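Local coordinates for purine nucleoside phosphorylase (Thermus thermophilus, PDB 1ODI), which probably catalyses the phosphorolysis of purine nucleosides such as adenosine, using phosphate to release the free base and ribose 1-phosphate, at residues A[5-10]-A[39-44]; A[18-23]-A[86-91]; A[92-97]-A[173-178]; A[98-103]-A[203-208]. All blocks are in the same frame, centred on the assembly; numbering follows the deposited sequence.

Contact 1 (A[5-10]-A[39-44]). With ADN (adenosine), chain J; SO4 (sulfate ion), chain I.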
# COMPACT_ATOMS: atom_id res chain seq x y z
N HIS A 5 -18.24 20.38 -17.92
CA HIS A 5 -17.66 19.80 -19.14
C HIS A 5 -18.67 19.52 -20.24
O HIS A 5 -18.48 19.95 -21.38
CB HIS A 5 -16.88 18.54 -18.79
CG HIS A 5 -15.89 18.74 -17.70
ND1 HIS A 5 -16.25 18.81 -16.37
CD2 HIS A 5 -14.55 18.95 -17.74
CE1 HIS A 5 -15.18 19.05 -15.64
NE2 HIS A 5 -14.13 19.15 -16.45
N VAL A 6 -19.73 18.79 -19.92
CA VAL A 6 -20.76 18.50 -20.91
C VAL A 6 -21.79 19.60 -20.75
O VAL A 6 -22.78 19.46 -20.03
CB VAL A 6 -21.42 17.12 -20.66
CG1 VAL A 6 -22.51 16.86 -21.68
CG2 VAL A 6 -20.36 16.02 -20.73
N ARG A 7 -21.54 20.72 -21.42
CA ARG A 7 -22.38 21.92 -21.37
C ARG A 7 -23.81 21.71 -21.86
O ARG A 7 -24.19 22.25 -22.90
CB ARG A 7 -21.75 23.04 -22.19
CG ARG A 7 -20.24 23.25 -22.01
CD ARG A 7 -19.85 24.05 -20.77
NE ARG A 7 -18.68 24.88 -21.06
CZ ARG A 7 -17.86 25.40 -20.14
NH1 ARG A 7 -18.08 25.19 -18.85
NH2 ARG A 7 -16.82 26.13 -20.53
N ALA A 8 -24.61 20.95 -21.13
CA ALA A 8 -26.00 20.71 -21.54
C ALA A 8 -26.99 21.03 -20.41
O ALA A 8 -26.59 21.43 -19.32
CB ALA A 8 -26.16 19.26 -21.98
N HIS A 9 -28.27 20.86 -20.70
CA HIS A 9 -29.32 21.10 -19.71
C HIS A 9 -30.11 19.82 -19.43
O HIS A 9 -30.08 18.88 -20.21
CB HIS A 9 -30.27 22.21 -20.19
CG HIS A 9 -29.64 23.57 -20.22
ND1 HIS A 9 -28.87 24.01 -21.27
CD2 HIS A 9 -29.63 24.56 -19.29
CE1 HIS A 9 -28.42 25.23 -20.99
NE2 HIS A 9 -28.86 25.58 -19.80
N PRO A 10 -30.83 19.78 -18.30
CA PRO A 10 -31.62 18.60 -17.91
C PRO A 10 -32.43 17.92 -19.03
O PRO A 10 -32.38 16.69 -19.17
CB PRO A 10 -32.51 19.15 -16.79
CG PRO A 10 -31.61 20.13 -16.12
CD PRO A 10 -30.99 20.86 -17.30
N ARG A 39 -27.20 16.98 -31.68
CA ARG A 39 -25.99 17.12 -30.86
C ARG A 39 -26.17 18.20 -29.82
O ARG A 39 -26.26 19.37 -30.17
CB ARG A 39 -24.78 17.45 -31.73
CG ARG A 39 -23.45 17.25 -31.02
CD ARG A 39 -22.27 17.32 -31.98
NE ARG A 39 -21.95 18.69 -32.38
CZ ARG A 39 -21.00 19.01 -33.25
NH1 ARG A 39 -20.28 18.07 -33.84
NH2 ARG A 39 -20.78 20.28 -33.54
N TYR A 40 -26.21 17.82 -28.55
CA TYR A 40 -26.39 18.79 -27.47
C TYR A 40 -25.08 19.30 -26.85
O TYR A 40 -25.10 20.21 -26.02
CB TYR A 40 -27.29 18.21 -26.38
CG TYR A 40 -26.74 16.97 -25.72
CD1 TYR A 40 -25.71 17.05 -24.78
CD2 TYR A 40 -27.24 15.71 -26.05
CE1 TYR A 40 -25.18 15.90 -24.19
CE2 TYR A 40 -26.72 14.55 -25.47
CZ TYR A 40 -25.69 14.65 -24.55
OH TYR A 40 -25.16 13.50 -24.01
N ASN A 41 -23.96 18.73 -27.26
CA ASN A 41 -22.67 19.18 -26.74
C ASN A 41 -21.50 18.81 -27.61
O ASN A 41 -21.46 17.73 -28.20
CB ASN A 41 -22.40 18.62 -25.34
CG ASN A 41 -21.07 19.09 -24.78
OD1 ASN A 41 -20.92 20.26 -24.42
ND2 ASN A 41 -20.10 18.19 -24.72
N ASP A 42 -20.53 19.71 -27.67
CA ASP A 42 -19.32 19.50 -28.45
C ASP A 42 -18.15 20.12 -27.69
O ASP A 42 -17.00 20.09 -28.14
CB ASP A 42 -19.46 20.15 -29.84
CG ASP A 42 -19.67 21.66 -29.76
OD1 ASP A 42 -19.95 22.27 -30.82
OD2 ASP A 42 -19.55 22.24 -28.66
N HIS A 43 -18.46 20.68 -26.52
CA HIS A 43 -17.42 21.28 -25.70
C HIS A 43 -16.39 20.20 -25.35
O HIS A 43 -16.75 19.07 -25.02
CB HIS A 43 -18.03 21.88 -24.43
CG HIS A 43 -17.05 22.68 -23.61
ND1 HIS A 43 -16.76 22.38 -22.30
CD2 HIS A 43 -16.26 23.73 -23.95
CE1 HIS A 43 -15.84 23.21 -21.86
NE2 HIS A 43 -15.51 24.04 -22.84
N ARG A 44 -15.12 20.56 -25.44
CA ARG A 44 -14.00 19.65 -25.16
C ARG A 44 -14.00 18.41 -26.05
O ARG A 44 -13.30 17.44 -25.77
CB ARG A 44 -13.99 19.24 -23.69
CG ARG A 44 -13.51 20.34 -22.75
CD ARG A 44 -13.31 19.80 -21.34
NE ARG A 44 -12.74 20.79 -20.42
CZ ARG A 44 -11.44 21.09 -20.34
NH1 ARG A 44 -10.56 20.49 -21.13
NH2 ARG A 44 -11.03 21.98 -19.45
O5' ADN J . -11.95 20.64 -16.12
C5' ADN J . -10.99 19.69 -15.70
C4' ADN J . -9.79 19.89 -16.63
O4' ADN J . -9.17 21.23 -16.55
C3' ADN J . -8.65 18.96 -16.29
O3' ADN J . -8.11 18.55 -17.57
C2' ADN J . -7.63 19.77 -15.46
O2' ADN J . -6.28 19.68 -15.91
C1' ADN J . -8.27 21.20 -15.44
N9 ADN J . -8.95 21.62 -14.17
C8 ADN J . -9.55 22.88 -13.97
N7 ADN J . -10.11 23.06 -12.80
C5 ADN J . -9.89 21.84 -12.14
C6 ADN J . -10.24 21.35 -10.81
N6 ADN J . -10.92 22.07 -9.91
N1 ADN J . -9.85 20.07 -10.49
C2 ADN J . -9.16 19.31 -11.40
N3 ADN J . -8.78 19.67 -12.65
C4 ADN J . -9.17 20.94 -12.97
S SO4 I . -6.94 21.76 -19.32
O1 SO4 I . -7.61 20.48 -19.61
O2 SO4 I . -7.95 22.84 -19.28
O3 SO4 I . -5.95 22.05 -20.37
O4 SO4 I . -6.25 21.70 -18.02
O HOH W 1 -23.64 22.74 -25.28

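Contact 2 (A[18-23]-A[86-91]). With ADN (adenosine), chain H; SO4 (sulfate ion), chain G.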
# COMPACT_ATOMS: atom_id res chain seq x y z
N LEU A 18 -25.84 5.66 -24.19
CA LEU A 18 -24.76 4.78 -24.63
C LEU A 18 -23.51 5.63 -24.47
O LEU A 18 -23.52 6.82 -24.81
CB LEU A 18 -24.90 4.37 -26.10
CG LEU A 18 -26.07 3.48 -26.54
CD1 LEU A 18 -25.64 2.78 -27.81
CD2 LEU A 18 -26.43 2.45 -25.48
N LEU A 19 -22.44 5.01 -23.98
CA LEU A 19 -21.19 5.72 -23.73
C LEU A 19 -19.97 5.22 -24.50
O LEU A 19 -19.23 4.35 -24.02
CB LEU A 19 -20.88 5.67 -22.22
CG LEU A 19 -21.90 6.27 -21.25
CD1 LEU A 19 -21.58 5.82 -19.83
CD2 LEU A 19 -21.88 7.78 -21.35
N PRO A 20 -19.77 5.73 -25.73
CA PRO A 20 -18.60 5.30 -26.50
C PRO A 20 -17.47 6.19 -26.01
O PRO A 20 -17.73 7.26 -25.43
CB PRO A 20 -19.00 5.61 -27.93
CG PRO A 20 -19.85 6.84 -27.77
CD PRO A 20 -20.71 6.49 -26.57
N GLY A 21 -16.22 5.77 -26.21
CA GLY A 21 -15.10 6.58 -25.77
C GLY A 21 -14.66 7.59 -26.83
O GLY A 21 -14.22 8.70 -26.52
N ASP A 22 -14.79 7.19 -28.08
CA ASP A 22 -14.40 8.02 -29.21
C ASP A 22 -15.57 8.83 -29.77
O ASP A 22 -16.61 8.28 -30.12
CB ASP A 22 -13.79 7.11 -30.28
CG ASP A 22 -13.62 7.79 -31.62
OD1 ASP A 22 -13.32 9.00 -31.64
OD2 ASP A 22 -13.78 7.11 -32.65
N PRO A 23 -15.41 10.16 -29.85
CA PRO A 23 -16.49 10.99 -30.39
C PRO A 23 -16.87 10.57 -31.80
O PRO A 23 -18.00 10.78 -32.24
CB PRO A 23 -15.91 12.40 -30.34
CG PRO A 23 -14.44 12.17 -30.47
CD PRO A 23 -14.22 10.98 -29.57
N VAL A 86 -24.89 2.59 -20.68
CA VAL A 86 -24.16 1.43 -21.16
C VAL A 86 -23.00 1.83 -22.04
O VAL A 86 -23.18 2.42 -23.10
CB VAL A 86 -25.07 0.47 -21.96
CG1 VAL A 86 -24.25 -0.65 -22.55
CG2 VAL A 86 -26.17 -0.08 -21.07
N ARG A 87 -21.80 1.50 -21.58
CA ARG A 87 -20.59 1.81 -22.33
C ARG A 87 -20.47 0.86 -23.52
O ARG A 87 -20.59 -0.36 -23.38
CB ARG A 87 -19.37 1.68 -21.40
CG ARG A 87 -18.02 1.51 -22.11
CD ARG A 87 -16.84 1.59 -21.14
NE ARG A 87 -15.62 1.03 -21.73
CZ ARG A 87 -15.05 1.47 -22.85
NH1 ARG A 87 -15.57 2.51 -23.50
NH2 ARG A 87 -13.98 0.86 -23.34
N VAL A 88 -20.26 1.43 -24.70
CA VAL A 88 -20.06 0.65 -25.91
C VAL A 88 -18.67 1.02 -26.41
O VAL A 88 -18.52 1.97 -27.17
CB VAL A 88 -21.11 1.00 -27.01
CG1 VAL A 88 -22.42 0.28 -26.72
CG2 VAL A 88 -21.33 2.51 -27.07
N GLY A 89 -17.66 0.28 -25.96
CA GLY A 89 -16.30 0.59 -26.38
C GLY A 89 -15.53 -0.54 -27.03
O GLY A 89 -16.11 -1.52 -27.49
N THR A 90 -14.22 -0.40 -27.07
CA THR A 90 -13.36 -1.43 -27.64
C THR A 90 -12.36 -1.82 -26.57
O THR A 90 -12.21 -1.11 -25.58
CB THR A 90 -12.62 -0.91 -28.89
OG1 THR A 90 -11.75 0.16 -28.53
CG2 THR A 90 -13.61 -0.40 -29.93
N ALA A 91 -11.67 -2.94 -26.76
CA ALA A 91 -10.69 -3.41 -25.78
C ALA A 91 -9.60 -4.26 -26.43
O ALA A 91 -9.76 -4.72 -27.56
CB ALA A 91 -11.39 -4.20 -24.66
O5' ADN H . -7.44 3.05 -27.77
C5' ADN H . -7.50 3.00 -26.35
C4' ADN H . -9.00 3.18 -26.02
O4' ADN H . -9.87 2.13 -26.57
C3' ADN H . -9.26 3.14 -24.53
O3' ADN H . -10.22 4.19 -24.27
C2' ADN H . -9.83 1.74 -24.21
O2' ADN H . -11.05 1.75 -23.48
C1' ADN H . -9.88 1.05 -25.61
N9 ADN H . -8.78 0.04 -25.90
C8 ADN H . -8.66 -0.70 -27.09
N7 ADN H . -7.64 -1.51 -27.15
C5 ADN H . -7.01 -1.33 -25.92
C6 ADN H . -5.81 -1.91 -25.33
N6 ADN H . -5.06 -2.82 -25.96
N1 ADN H . -5.46 -1.50 -24.06
C2 ADN H . -6.22 -0.57 -23.41
N3 ADN H . -7.35 0.04 -23.87
C4 ADN H . -7.69 -0.38 -25.13
S SO4 G . -13.26 3.15 -26.65
O1 SO4 G . -13.06 2.08 -25.65
O2 SO4 G . -14.67 3.56 -26.64
O3 SO4 G . -12.89 2.64 -27.98
O4 SO4 G . -12.42 4.31 -26.32
O HOH W 2 -16.85 5.06 -22.82

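Contact 3 (A[92-97]-A[173-178]). With ADN (adenosine), chain H.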
# COMPACT_ATOMS: atom_id res chain seq x y z
N GLY A 92 -8.50 -4.46 -25.71
CA GLY A 92 -7.41 -5.26 -26.22
C GLY A 92 -7.38 -6.63 -25.56
O GLY A 92 -7.30 -6.71 -24.34
N ALA A 93 -7.45 -7.69 -26.36
CA ALA A 93 -7.45 -9.07 -25.84
C ALA A 93 -6.20 -9.41 -25.02
O ALA A 93 -5.07 -9.11 -25.41
CB ALA A 93 -7.59 -10.05 -26.99
N ALA A 94 -6.42 -10.04 -23.87
CA ALA A 94 -5.33 -10.41 -22.97
C ALA A 94 -4.68 -11.71 -23.39
O ALA A 94 -3.56 -12.01 -22.98
CB ALA A 94 -5.83 -10.52 -21.54
N SER A 95 -5.38 -12.50 -24.20
CA SER A 95 -4.85 -13.77 -24.67
C SER A 95 -5.05 -13.94 -26.17
O SER A 95 -5.82 -13.20 -26.79
CB SER A 95 -5.50 -14.92 -23.91
OG SER A 95 -6.90 -14.70 -23.76
N SER A 96 -4.33 -14.90 -26.76
CA SER A 96 -4.39 -15.18 -28.20
C SER A 96 -5.73 -15.72 -28.69
O SER A 96 -6.06 -15.52 -29.85
CB SER A 96 -3.29 -16.17 -28.60
OG SER A 96 -2.00 -15.61 -28.35
N ASP A 97 -6.50 -16.35 -27.82
CA ASP A 97 -7.79 -16.94 -28.18
C ASP A 97 -8.91 -15.93 -28.44
O ASP A 97 -9.89 -16.28 -29.08
CB ASP A 97 -8.23 -17.87 -27.07
CG ASP A 97 -8.36 -17.16 -25.72
OD1 ASP A 97 -7.35 -16.57 -25.30
OD2 ASP A 97 -9.45 -17.21 -25.12
N TYR A 173 -6.13 -14.98 -14.26
CA TYR A 173 -7.06 -14.60 -13.21
C TYR A 173 -8.44 -14.34 -13.80
O TYR A 173 -9.34 -13.86 -13.10
CB TYR A 173 -6.57 -13.34 -12.50
CG TYR A 173 -5.27 -13.53 -11.76
CD1 TYR A 173 -5.20 -14.36 -10.64
CD2 TYR A 173 -4.12 -12.85 -12.15
CE1 TYR A 173 -4.01 -14.51 -9.92
CE2 TYR A 173 -2.92 -12.99 -11.45
CZ TYR A 173 -2.87 -13.81 -10.34
OH TYR A 173 -1.69 -13.90 -9.62
N GLY A 174 -8.59 -14.62 -15.09
CA GLY A 174 -9.87 -14.42 -15.73
C GLY A 174 -10.06 -13.13 -16.51
O GLY A 174 -11.17 -12.86 -16.98
N VAL A 175 -9.01 -12.33 -16.65
CA VAL A 175 -9.14 -11.08 -17.40
C VAL A 175 -9.16 -11.37 -18.89
O VAL A 175 -8.20 -11.91 -19.43
CB VAL A 175 -7.96 -10.11 -17.09
CG1 VAL A 175 -8.03 -8.89 -18.01
CG2 VAL A 175 -8.03 -9.67 -15.62
N LEU A 176 -10.25 -11.02 -19.55
CA LEU A 176 -10.38 -11.27 -20.97
C LEU A 176 -9.75 -10.18 -21.83
O LEU A 176 -9.20 -10.46 -22.89
CB LEU A 176 -11.85 -11.44 -21.35
CG LEU A 176 -12.62 -12.62 -20.75
CD1 LEU A 176 -14.06 -12.56 -21.20
CD2 LEU A 176 -11.99 -13.92 -21.17
N ALA A 177 -9.83 -8.94 -21.37
CA ALA A 177 -9.27 -7.84 -22.14
C ALA A 177 -9.05 -6.58 -21.31
O ALA A 177 -9.60 -6.44 -20.21
CB ALA A 177 -10.18 -7.52 -23.33
N PHE A 178 -8.23 -5.68 -21.84
CA PHE A 178 -7.94 -4.44 -21.16
C PHE A 178 -8.59 -3.29 -21.87
O PHE A 178 -8.57 -3.20 -23.09
CB PHE A 178 -6.43 -4.19 -21.10
CG PHE A 178 -5.70 -5.10 -20.16
CD1 PHE A 178 -5.48 -6.43 -20.48
CD2 PHE A 178 -5.27 -4.63 -18.92
CE1 PHE A 178 -4.86 -7.30 -19.59
CE2 PHE A 178 -4.64 -5.49 -18.01
CZ PHE A 178 -4.44 -6.83 -18.35
O5' ADN H . -7.44 3.05 -27.77
C5' ADN H . -7.50 3.00 -26.35
C4' ADN H . -9.00 3.18 -26.02
O4' ADN H . -9.87 2.13 -26.57
C3' ADN H . -9.26 3.14 -24.53
O3' ADN H . -10.22 4.19 -24.27
C2' ADN H . -9.83 1.74 -24.21
O2' ADN H . -11.05 1.75 -23.48
C1' ADN H . -9.88 1.05 -25.61
N9 ADN H . -8.78 0.04 -25.90
C8 ADN H . -8.66 -0.70 -27.09
N7 ADN H . -7.64 -1.51 -27.15
C5 ADN H . -7.01 -1.33 -25.92
C6 ADN H . -5.81 -1.91 -25.33
N6 ADN H . -5.06 -2.82 -25.96
N1 ADN H . -5.46 -1.50 -24.06
C2 ADN H . -6.22 -0.57 -23.41
N3 ADN H . -7.35 0.04 -23.87
C4 ADN H . -7.69 -0.38 -25.13

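Contact 4 (A[98-103]-A[203-208]). With ADN (adenosine), chain H.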
# COMPACT_ATOMS: atom_id res chain seq x y z
N LEU A 98 -8.79 -14.68 -27.97
CA LEU A 98 -9.84 -13.70 -28.22
C LEU A 98 -9.49 -12.90 -29.49
O LEU A 98 -8.54 -12.12 -29.48
CB LEU A 98 -9.97 -12.80 -27.00
CG LEU A 98 -11.20 -11.92 -26.77
CD1 LEU A 98 -12.46 -12.72 -26.98
CD2 LEU A 98 -11.15 -11.36 -25.35
N ALA A 99 -10.25 -13.11 -30.56
CA ALA A 99 -9.99 -12.45 -31.83
C ALA A 99 -10.71 -11.12 -32.00
O ALA A 99 -11.77 -10.88 -31.42
CB ALA A 99 -10.33 -13.38 -32.99
N PRO A 100 -10.13 -10.22 -32.82
CA PRO A 100 -10.72 -8.90 -33.07
C PRO A 100 -12.11 -9.02 -33.68
O PRO A 100 -12.32 -9.78 -34.62
CB PRO A 100 -9.71 -8.26 -34.02
CG PRO A 100 -8.41 -8.86 -33.56
CD PRO A 100 -8.77 -10.31 -33.39
N GLY A 101 -13.06 -8.26 -33.14
CA GLY A 101 -14.42 -8.31 -33.65
C GLY A 101 -15.33 -9.01 -32.67
O GLY A 101 -16.54 -8.78 -32.64
N GLU A 102 -14.77 -9.89 -31.85
CA GLU A 102 -15.58 -10.60 -30.87
C GLU A 102 -16.14 -9.61 -29.86
O GLU A 102 -15.51 -8.58 -29.57
CB GLU A 102 -14.76 -11.67 -30.15
CG GLU A 102 -14.49 -12.90 -30.98
CD GLU A 102 -13.87 -14.03 -30.16
OE1 GLU A 102 -14.50 -14.46 -29.16
OE2 GLU A 102 -12.77 -14.49 -30.52
N LEU A 103 -17.31 -9.93 -29.33
CA LEU A 103 -17.97 -9.08 -28.35
C LEU A 103 -17.77 -9.55 -26.91
O LEU A 103 -17.74 -10.75 -26.64
CB LEU A 103 -19.47 -9.02 -28.64
CG LEU A 103 -19.91 -8.54 -30.03
CD1 LEU A 103 -21.43 -8.57 -30.09
CD2 LEU A 103 -19.37 -7.15 -30.29
N SER A 203 -10.74 -4.84 -30.45
CA SER A 203 -10.20 -4.17 -31.63
C SER A 203 -8.73 -4.52 -31.88
O SER A 203 -8.16 -4.17 -32.92
CB SER A 203 -10.35 -2.66 -31.49
OG SER A 203 -9.75 -2.20 -30.30
N ASN A 204 -8.13 -5.23 -30.94
CA ASN A 204 -6.74 -5.61 -31.06
C ASN A 204 -6.29 -6.55 -29.94
O ASN A 204 -6.97 -6.71 -28.92
CB ASN A 204 -5.87 -4.36 -31.02
CG ASN A 204 -5.88 -3.69 -29.66
OD1 ASN A 204 -5.02 -3.94 -28.82
ND2 ASN A 204 -6.88 -2.85 -29.42
N ARG A 205 -5.14 -7.17 -30.15
CA ARG A 205 -4.56 -8.04 -29.15
C ARG A 205 -3.49 -7.14 -28.51
O ARG A 205 -2.84 -6.36 -29.20
CB ARG A 205 -3.94 -9.29 -29.79
CG ARG A 205 -4.95 -10.16 -30.53
CD ARG A 205 -4.38 -11.54 -30.83
NE ARG A 205 -5.39 -12.46 -31.36
CZ ARG A 205 -5.79 -12.50 -32.63
NH1 ARG A 205 -5.27 -11.66 -33.52
NH2 ARG A 205 -6.70 -13.39 -33.01
N ILE A 206 -3.31 -7.24 -27.20
CA ILE A 206 -2.34 -6.39 -26.53
C ILE A 206 -0.94 -6.54 -27.12
O ILE A 206 -0.42 -7.65 -27.25
CB ILE A 206 -2.28 -6.70 -25.01
CG1 ILE A 206 -3.56 -6.18 -24.33
CG2 ILE A 206 -1.04 -6.08 -24.39
CD1 ILE A 206 -3.49 -4.73 -23.86
N GLY A 207 -0.35 -5.41 -27.48
CA GLY A 207 0.99 -5.42 -28.06
C GLY A 207 1.02 -5.15 -29.55
O GLY A 207 2.09 -4.96 -30.12
N ASP A 208 -0.16 -5.14 -30.18
CA ASP A 208 -0.25 -4.90 -31.61
C ASP A 208 0.11 -3.45 -31.93
O ASP A 208 -0.32 -2.52 -31.24
CB ASP A 208 -1.66 -5.19 -32.13
CG ASP A 208 -2.01 -6.67 -32.09
OD1 ASP A 208 -1.07 -7.49 -32.03
OD2 ASP A 208 -3.21 -7.00 -32.13
O5' ADN H . -7.44 3.05 -27.77
C5' ADN H . -7.50 3.00 -26.35
C4' ADN H . -9.00 3.18 -26.02
O4' ADN H . -9.87 2.13 -26.57
C3' ADN H . -9.26 3.14 -24.53
O3' ADN H . -10.22 4.19 -24.27
C2' ADN H . -9.83 1.74 -24.21
O2' ADN H . -11.05 1.75 -23.48
C1' ADN H . -9.88 1.05 -25.61
N9 ADN H . -8.78 0.04 -25.90
C8 ADN H . -8.66 -0.70 -27.09
N7 ADN H . -7.64 -1.51 -27.15
C5 ADN H . -7.01 -1.33 -25.92
C6 ADN H . -5.81 -1.91 -25.33
N6 ADN H . -5.06 -2.82 -25.96
N1 ADN H . -5.46 -1.50 -24.06
C2 ADN H . -6.22 -0.57 -23.41
N3 ADN H . -7.35 0.04 -23.87
C4 ADN H . -7.69 -0.38 -25.13

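Contact 1 (A[5-10]-A[39-44])
R7 lays its guanidinium flat on the imidazole of H43, a flat stack with the two planes 21° apart and their centres 3.9 Å from each other. The arginine chain gets there by bending at chi2 and chi3, folding its end over the ring. In its own plane the same imidazole is fixed at the edge, where H43 ND1 donates to H5 O (3.1 Å); one face, one edge and the CG of R44 over the opposite face probably leave the ring little freedom to turn. The H5 ring stands at 37° to the guanidinium of R44, with H5 CD2 3.7 Å from R44 NE. Both side chains run on into the active site of the second subunit: H5 NE2 bonds adenosine O5' at 2.7 Å, while R44 NH2 makes a nearly straight bond to sulfate O2. E76 takes H5 ND1 and so positions the ring. At the other end V6 CG1 meets the Y40 ring at its edge (3.8 Å to CE1), and A8 CB lies 3.6 Å from Y40 CD1. The N-terminal loop is thus laid along the end of strand 37-41, antiparallel to it, with helix 67-79 packed against H5 and Y40 and strand 48-53 pairing beyond.

Contact 2 (A[18-23]-A[86-91])
Backbone hydrogen bonds from L19 join it to V86 and V88, with L18 paired to V86, as parallel strands: L19 N donates to V86 O at 2.8 Å, and V88 N reaches L19 O at 3.2 Å. CA-H...O contacts run beside them, from L18 CA to V86 O and from P20 CA to V88 O.

The apolar contacts centre on V88 CG2. The P20 ring and the V88 side chain lie side by side, pointing the same way, with P20 CB 4.0 Å from V88 CG2; the same methyl also touches L18 CB.

The polar contacts gather round a sulfate that probably marks where phosphate would bind. R87, its chain extended from CG to NE with CG anti to the backbone N (chi1 161°), presents the edge of its guanidinium to the ion, and NH2 bonds sulfate O1 at 2.8 Å. From the loop that follows strand 16-19, G21 N donates to sulfate O2 at 2.7 Å. T90 grips twice, through its backbone N to O1 and through OG1 to O3 (2.8 Å). A water bridges L19 O and R87 NH1, tying the arginine to the neighbouring strand. E179 and E181 form salt bridges with R87 and probably hold its charged end in place, and R44 of the second subunit reaches the same sulfate.

Strand 16-19 pairs with 56-61 on its other edge and 84-93 with 195-205, while helix 214-234 covers L18, V86 and V88, and helix 23-33 packs on P20 and V88.

Contact 3 (A[92-97]-A[173-178])
G92 and F178 form an antiparallel hydrogen-bonded pair at the base end of the nucleoside site, where strand 84-93 meets strand 175-179 in the central mixed sheet of the phosphorylase fold. G92 N donates to F178 O at 2.9 Å, almost straight and in the carbonyl plane; F178 N returns the bond to G92 O at 2.9 Å. A93 and A177 follow as a non-hydrogen-bonded pair. A third bond, A94 N to L176 O (3.0 Å), carries the pairing beyond the end of strand 84-93, with the donor above the plane of the L176 carbonyl.

Adenosine lies against this rung. G92 N is 3.4 Å from adenine N7 and F178 O is 3.5 Å from adenine C2, and with no side chain at G92, the bare backbone lets the base come close to it.

Further out, A94 CB points at the facing strand: it sits at the edge of the F178 ring, 3.9 Å from CE1, and against the carbonyl of V175. W170 meets the same phenyl ring with the planes at about 75°, and A167 of helix 164-171 also packs on it. A Schellman motif with G174 as C-prime residue ends that helix and turns the chain into the strand. On the other face of the sheet from F178, A177 CB rests 3.2 Å from G92 O.

Contact 4 (A[98-103]-A[203-208])
P100 comes nearest S203 in the backbone, their CA atoms 5.0 Å apart, where a type II beta turn from A99 to E102 passes the end of strand 195-205. A second type II turn, R205 to D208, follows directly where strand 195-205 ends.

Across the contact the meeting is van der Waals. The P100 ring crosses R205 at about a right angle and sets CD over one face of its guanidinium, off toward the rim, with P100 CD 3.7 Å from R205 NH2. A99 CB touches the same nitrogen at 3.6 Å. R205 reaches this far because its chain is extended from CG to NE; S96 O weakly accepts from NE.

Each turn is braced by a carboxylate at its last residue. E102 OE2 takes the N-H of A99 (2.9 Å), and D208 OD2 takes that of R205 (2.8 Å), both from above the carboxylate plane.

N204 points away from P100, into the nucleoside site. Its CG lies between the backbone N and the carbonyl carbon (chi1 68°), from where the amide reads the adenine: OD1 accepts from N6 at 3.1 Å while ND2 donates to N7. S203 OG, itself packed near C8 of the base, helps fix the rotation of that amide by accepting from N204 ND2 at 3.1 Å. The bond from N204 ND2 to adenine N7 is shorter, 2.7 Å.

Overall arrangement
Contacts 2, 3 and 4 surround one adenosine: contact 2 holds the sulfate beside the ribose, while contacts 3 and 4 meet the base. Strand 84-93 runs through contacts 2 and 3, whose centres are 18 Å apart, and A91 CB packs on F178 O at 3.4 Å. Contacts 3 and 4 lie closer, 9 Å between centres, with A93 N 2.8 Å from N204 O, a probable hydrogen bond between neighbouring strands. Contact 1 lies 17 Å from contact 2 but about 34 Å from contact 3 between centres, across the chain's centre from contact 3. Its H5 and R44 serve the second subunit's adenosine and sulfate, and that subunit's H5 and R44 complete this chain's site in return.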